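Local structure of bacterial regulatory proteins, tetR family (Corynebacterium glutamicum, 3AQT) at residues R156-G159 / P160-R163; L182-T185 / C186-S190. The protein acts as a TetR-family transcriptional repressor that binds resorcinol as its inducer and probably binds DNA through a helix-turn-helix motif. All coordinates share one frame; numbering follows the deposited sequence.

How the contacts relate
Contact 1 comes first along the chain, at the join of helices 150-157 and 159-171. Contact 2 follows within helix 180-199, the next helix. In each contact the two segments adjoin with no residues between them, so neither closes a long loop. Contact 1 makes the turn between two helices, and contact 2 spans successive turns of one helix. They stand in series, without nesting or crossing, and their centres are about 10 Å apart. They also touch. The F188 ring of contact 2 packs on L158 and A162 of contact 1, with F188 CZ 3.6 Å from L158 CB. T184 packs against G159 and R163. Both contacts supply residues to the resorcinol pocket, and contact 2 also reaches the second subunit.

Contact 1 of 2, residues R156-G159 / P160-R163; sequences RILG and PRAR. With RCO (resorcinol), chain D.
R161 reaches back along the chain to I157, and the two side chains run alongside each other in the same direction. The R161 chain is extended from CG to NE (chi2 180°, chi3 166°). This carries the guanidinium to the I157 carbonyl, which sits at its edge, near its plane. R161 NH1 gives a weak, bent hydrogen bond to I157 O at 2.9 Å. The stronger partner of R161 is D110, which forms a salt bridge with NE. The guanidinium is thus held between helix 90-111 and the turn.

The backbone bonds start the next helix. A162 N bonds to L158 O at 2.9 Å, and R163 N to G159 O at 2.8 Å. R161 N also approaches L158 O, but that bond is weak. P160 lies in the first turn, and its CD is 3.8 Å from R156 O.

Carbon atoms of L158, R161 and A162 line the ligand side by van der Waals contact. L158 CD2 is 4.3 Å from R161 CD. The same CD2 lies 3.7 Å from resorcinol O1, and R161 CB lies 3.5 Å from that oxygen. A162 CA touches the ring at C3, at 3.6 Å. D165 binds resorcinol by a hydrogen bond.

This is a short join between two helices in the ligand-binding domain of a TetR-family regulator, with L158, R161 and A162 forming part of the resorcinol pocket.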
ATOM      1  N   ARG B 156       7.070  -9.125   7.292  1.00 36.64           N
ATOM      2  CA  ARG B 156       7.817 -10.253   7.836  1.00 35.97           C
ATOM      3  C   ARG B 156       8.789  -9.795   8.911  1.00 35.40           C
ATOM      4  O   ARG B 156       8.997 -10.481   9.905  1.00 35.31           O
ATOM      5  CB  ARG B 156       8.646 -10.957   6.750  1.00 36.03           C
ATOM      6  CG  ARG B 156       7.875 -11.523   5.594  1.00 37.66           C
ATOM      7  CD  ARG B 156       8.716 -12.535   4.843  1.00 38.65           C
ATOM      8  NE  ARG B 156       9.819 -11.954   4.073  1.00 39.02           N
ATOM      9  CZ  ARG B 156       9.753 -11.665   2.775  1.00 38.77           C
ATOM     10  NH1 ARG B 156       8.636 -11.892   2.093  1.00 35.60           N
ATOM     11  NH2 ARG B 156      10.816 -11.183   2.148  1.00 37.73           N
ATOM     12  N   ILE B 157       9.391  -8.633   8.697  1.00 34.64           N
ATOM     13  CA  ILE B 157      10.393  -8.114   9.617  1.00 34.75           C
ATOM     14  C   ILE B 157       9.918  -7.147  10.690  1.00 33.90           C
ATOM     15  O   ILE B 157      10.208  -7.352  11.866  1.00 34.03           O
ATOM     16  CB  ILE B 157      11.541  -7.435   8.833  1.00 34.71           C
ATOM     17  CG1 ILE B 157      12.048  -8.376   7.734  1.00 34.65           C
ATOM     18  CG2 ILE B 157      12.672  -7.070   9.775  1.00 36.81           C
ATOM     19  CD1 ILE B 157      12.626  -9.751   8.174  1.00 47.18           C
ATOM     20  N   LEU B 158       9.200  -6.095  10.299  1.00 33.81           N
ATOM     21  CA  LEU B 158       8.738  -5.101  11.266  1.00 32.91           C
ATOM     22  C   LEU B 158       7.309  -5.303  11.754  1.00 33.47           C
ATOM     23  O   LEU B 158       6.905  -4.714  12.756  1.00 33.93           O
ATOM     24  CB  LEU B 158       8.878  -3.698  10.677  1.00 32.52           C
ATOM     25  CG  LEU B 158      10.300  -3.314  10.263  1.00 33.66           C
ATOM     26  CD1 LEU B 158      10.301  -1.920   9.648  1.00 32.82           C
ATOM     27  CD2 LEU B 158      11.217  -3.372  11.475  1.00 32.81           C
ATOM     28  N   GLY B 159       6.550  -6.145  11.061  1.00 32.55           N
ATOM     29  CA  GLY B 159       5.174  -6.375  11.453  1.00 30.99           C
ATOM     30  C   GLY B 159       5.028  -6.901  12.868  1.00 32.25           C
ATOM     31  O   GLY B 159       4.232  -6.368  13.654  1.00 34.39           O
ATOM     32  N   PRO B 160       5.777  -7.957  13.231  1.00 30.90           N
ATOM     33  CA  PRO B 160       5.673  -8.510  14.585  1.00 29.85           C
ATOM     34  C   PRO B 160       6.020  -7.483  15.649  1.00 30.55           C
ATOM     35  O   PRO B 160       5.478  -7.520  16.754  1.00 32.21           O
ATOM     36  CB  PRO B 160       6.648  -9.680  14.559  1.00 28.08           C
ATOM     37  CG  PRO B 160       6.630 -10.106  13.109  1.00 27.22           C
ATOM     38  CD  PRO B 160       6.668  -8.781  12.391  1.00 29.09           C
ATOM     39  N   ARG B 161       6.917  -6.559  15.311  1.00 29.60           N
ATOM     40  CA  ARG B 161       7.319  -5.521  16.255  1.00 29.31           C
ATOM     41  C   ARG B 161       6.219  -4.475  16.409  1.00 30.49           C
ATOM     42  O   ARG B 161       5.920  -4.019  17.518  1.00 30.26           O
ATOM     43  CB  ARG B 161       8.622  -4.849  15.793  1.00 27.68           C
ATOM     44  CG  ARG B 161       9.839  -5.756  15.857  1.00 27.47           C
ATOM     45  CD  ARG B 161      11.105  -5.055  15.390  1.00 29.51           C
ATOM     46  NE  ARG B 161      12.295  -5.823  15.760  1.00 30.57           N
ATOM     47  CZ  ARG B 161      12.816  -6.815  15.044  1.00 30.54           C
ATOM     48  NH1 ARG B 161      12.270  -7.178  13.886  1.00 30.96           N
ATOM     49  NH2 ARG B 161      13.870  -7.471  15.501  1.00 28.82           N
ATOM     50  N   ALA B 162       5.623  -4.093  15.287  1.00 31.33           N
ATOM     51  CA  ALA B 162       4.563  -3.098  15.299  1.00 31.07           C
ATOM     52  C   ALA B 162       3.349  -3.673  16.011  1.00 31.92           C
ATOM     53  O   ALA B 162       2.727  -3.008  16.829  1.00 32.46           O
ATOM     54  CB  ALA B 162       4.198  -2.702  13.876  1.00 29.95           C
ATOM     55  N   ARG B 163       3.019  -4.917  15.701  1.00 31.70           N
ATOM     56  CA  ARG B 163       1.872  -5.553  16.319  1.00 33.52           C
ATOM     57  C   ARG B 163       2.066  -5.560  17.836  1.00 33.67           C
ATOM     58  O   ARG B 163       1.139  -5.278  18.594  1.00 34.08           O
ATOM     59  CB  ARG B 163       1.719  -6.984  15.781  1.00 33.62           C
ATOM     60  CG  ARG B 163       0.376  -7.629  16.073  1.00 34.70           C
ATOM     61  CD  ARG B 163       0.288  -9.015  15.452  1.00 36.89           C
ATOM     62  NE  ARG B 163      -1.066  -9.560  15.497  1.00 40.65           N
ATOM     63  CZ  ARG B 163      -1.654 -10.008  16.601  1.00 43.23           C
ATOM     64  NH1 ARG B 163      -1.005  -9.983  17.759  1.00 46.74           N
ATOM     65  NH2 ARG B 163      -2.890 -10.480  16.549  1.00 42.99           N
TER
HETATM   66  C1  RCO D 230       8.482  -1.037  14.369  1.00 36.64           C
HETATM   67  C2  RCO D 230       7.707  -0.779  15.543  1.00 36.01           C
HETATM   68  C3  RCO D 230       6.509  -0.019  15.450  1.00 36.04           C
HETATM   69  C4  RCO D 230       6.095   0.468  14.197  1.00 37.06           C
HETATM   70  C5  RCO D 230       6.855   0.214  13.044  1.00 36.48           C
HETATM   71  C6  RCO D 230       8.054  -0.543  13.129  1.00 36.69           C
HETATM   72  O1  RCO D 230       9.655  -1.779  14.469  1.00 40.05           O
HETATM   73  O3  RCO D 230       5.735   0.252  16.574  1.00 36.67           O

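Contact 2 of 2, residues L182-T185 / C186-S190; sequences LATT and CTFGS
T187 OG1 is anti to its own carbonyl carbon (chi1 -62°), which turns the hydroxyl back toward A183 O. L182 CG instead stands anti to its backbone N, bringing CD1 to 3.6 Å from C186 SG in an apolar contact.

A183 O accepts two hydrogen bonds. The one from T187 OG1 is short, at 2.5 Å, and the one from T187 N is 3.1 Å. The two donors come from opposite faces of the carbonyl plane. The hydroxyl is therefore tied to the backbone one turn earlier. S190 OG repeats the pattern with C186 O at 3.0 Å, where S190 N also donates.

The backbone bonds, each from residue i+4 to the carbonyl of residue i, are those of an alpha helix, here helix 180-199 of the TetR ligand-binding domain. The hydroxyls of T187 and S190 add a second bond to the same carbonyls. C186 N to L182 O, at 2.8 Å, and G189 N to T185 O, at 3.0 Å, continue the backbone series. F188 N to T184 O is weak. F188 CD2 lies 3.3 Å from T184 O, with the oxygen oblique to the ring. The F188 ring touches resorcinol, and also L154 and M155 of helix 150-157.

T185 OG1 bonds to H151 on helix 150-157, and T184 OG1 to L180 O. Toward the second subunit, C186 packs on S190 of that chain, and T185 packs on its A193.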
ATOM      1  N   LEU B 182      -5.251  -6.167  11.126  1.00 37.48           N
ATOM      2  CA  LEU B 182      -5.651  -5.129  10.195  1.00 35.81           C
ATOM      3  C   LEU B 182      -4.871  -3.849  10.467  1.00 36.61           C
ATOM      4  O   LEU B 182      -4.346  -3.227   9.549  1.00 36.92           O
ATOM      5  CB  LEU B 182      -7.148  -4.845  10.322  1.00 36.80           C
ATOM      6  CG  LEU B 182      -7.618  -3.694   9.424  1.00 39.96           C
ATOM      7  CD1 LEU B 182      -7.583  -4.156   7.970  1.00 39.69           C
ATOM      8  CD2 LEU B 182      -9.022  -3.247   9.805  1.00 38.55           C
ATOM      9  N   ALA B 183      -4.788  -3.454  11.734  1.00 36.07           N
ATOM     10  CA  ALA B 183      -4.072  -2.235  12.084  1.00 36.63           C
ATOM     11  C   ALA B 183      -2.609  -2.346  11.699  1.00 36.15           C
ATOM     12  O   ALA B 183      -2.002  -1.382  11.243  1.00 36.49           O
ATOM     13  CB  ALA B 183      -4.203  -1.952  13.574  1.00 37.35           C
ATOM     14  N   THR B 184      -2.034  -3.523  11.879  1.00 36.36           N
ATOM     15  CA  THR B 184      -0.633  -3.703  11.530  1.00 38.27           C
ATOM     16  C   THR B 184      -0.416  -3.594  10.020  1.00 37.77           C
ATOM     17  O   THR B 184       0.458  -2.861   9.559  1.00 38.75           O
ATOM     18  CB  THR B 184      -0.109  -5.078  12.019  1.00 39.10           C
ATOM     19  OG1 THR B 184      -0.196  -5.131  13.449  1.00 40.91           O
ATOM     20  CG2 THR B 184       1.347  -5.284  11.593  1.00 37.79           C
ATOM     21  N   THR B 185      -1.220  -4.313   9.249  1.00 37.09           N
ATOM     22  CA  THR B 185      -1.058  -4.282   7.808  1.00 38.21           C
ATOM     23  C   THR B 185      -1.401  -2.920   7.197  1.00 38.50           C
ATOM     24  O   THR B 185      -0.749  -2.487   6.245  1.00 37.93           O
ATOM     25  CB  THR B 185      -1.882  -5.401   7.132  1.00 38.48           C
ATOM     26  OG1 THR B 185      -1.460  -5.536   5.771  1.00 41.21           O
ATOM     27  CG2 THR B 185      -3.369  -5.092   7.176  1.00 37.38           C
ATOM     28  N   CYS B 186      -2.402  -2.235   7.748  1.00 37.93           N
ATOM     29  CA  CYS B 186      -2.783  -0.923   7.228  1.00 39.36           C
ATOM     30  C   CYS B 186      -1.710   0.116   7.519  1.00 39.32           C
ATOM     31  O   CYS B 186      -1.476   1.027   6.719  1.00 39.09           O
ATOM     32  CB  CYS B 186      -4.115  -0.466   7.828  1.00 40.43           C
ATOM     33  SG  CYS B 186      -5.542  -1.320   7.132  1.00 45.64           S
ATOM     34  N   THR B 187      -1.065  -0.025   8.672  1.00 37.75           N
ATOM     35  CA  THR B 187      -0.005   0.888   9.066  1.00 36.76           C
ATOM     36  C   THR B 187       1.091   0.872   8.001  1.00 36.08           C
ATOM     37  O   THR B 187       1.523   1.918   7.528  1.00 37.62           O
ATOM     38  CB  THR B 187       0.591   0.479  10.433  1.00 36.93           C
ATOM     39  OG1 THR B 187      -0.429   0.559  11.433  1.00 38.10           O
ATOM     40  CG2 THR B 187       1.738   1.389  10.818  1.00 36.37           C
ATOM     41  N   PHE B 188       1.533  -0.320   7.614  1.00 33.93           N
ATOM     42  CA  PHE B 188       2.575  -0.415   6.610  1.00 33.42           C
ATOM     43  C   PHE B 188       2.100  -0.068   5.193  1.00 34.19           C
ATOM     44  O   PHE B 188       2.881   0.425   4.369  1.00 34.33           O
ATOM     45  CB  PHE B 188       3.224  -1.793   6.695  1.00 31.13           C
ATOM     46  CG  PHE B 188       4.109  -1.935   7.895  1.00 30.75           C
ATOM     47  CD1 PHE B 188       5.323  -1.262   7.952  1.00 31.99           C
ATOM     48  CD2 PHE B 188       3.694  -2.653   9.006  1.00 33.03           C
ATOM     49  CE1 PHE B 188       6.104  -1.298   9.099  1.00 33.03           C
ATOM     50  CE2 PHE B 188       4.466  -2.698  10.163  1.00 34.25           C
ATOM     51  CZ  PHE B 188       5.676  -2.017  10.210  1.00 33.50           C
ATOM     52  N   GLY B 189       0.822  -0.304   4.914  1.00 34.00           N
ATOM     53  CA  GLY B 189       0.293   0.054   3.616  1.00 32.74           C
ATOM     54  C   GLY B 189       0.344   1.569   3.515  1.00 32.65           C
ATOM     55  O   GLY B 189       0.721   2.124   2.481  1.00 32.00           O
ATOM     56  N   SER B 190      -0.019   2.238   4.610  1.00 32.50           N
ATOM     57  CA  SER B 190      -0.006   3.704   4.678  1.00 33.51           C
ATOM     58  C   SER B 190       1.410   4.253   4.642  1.00 33.82           C
ATOM     59  O   SER B 190       1.670   5.284   4.018  1.00 33.93           O
ATOM     60  CB  SER B 190      -0.662   4.190   5.968  1.00 31.72           C
ATOM     61  OG  SER B 190      -2.041   3.880   5.986  1.00 33.00           O
TER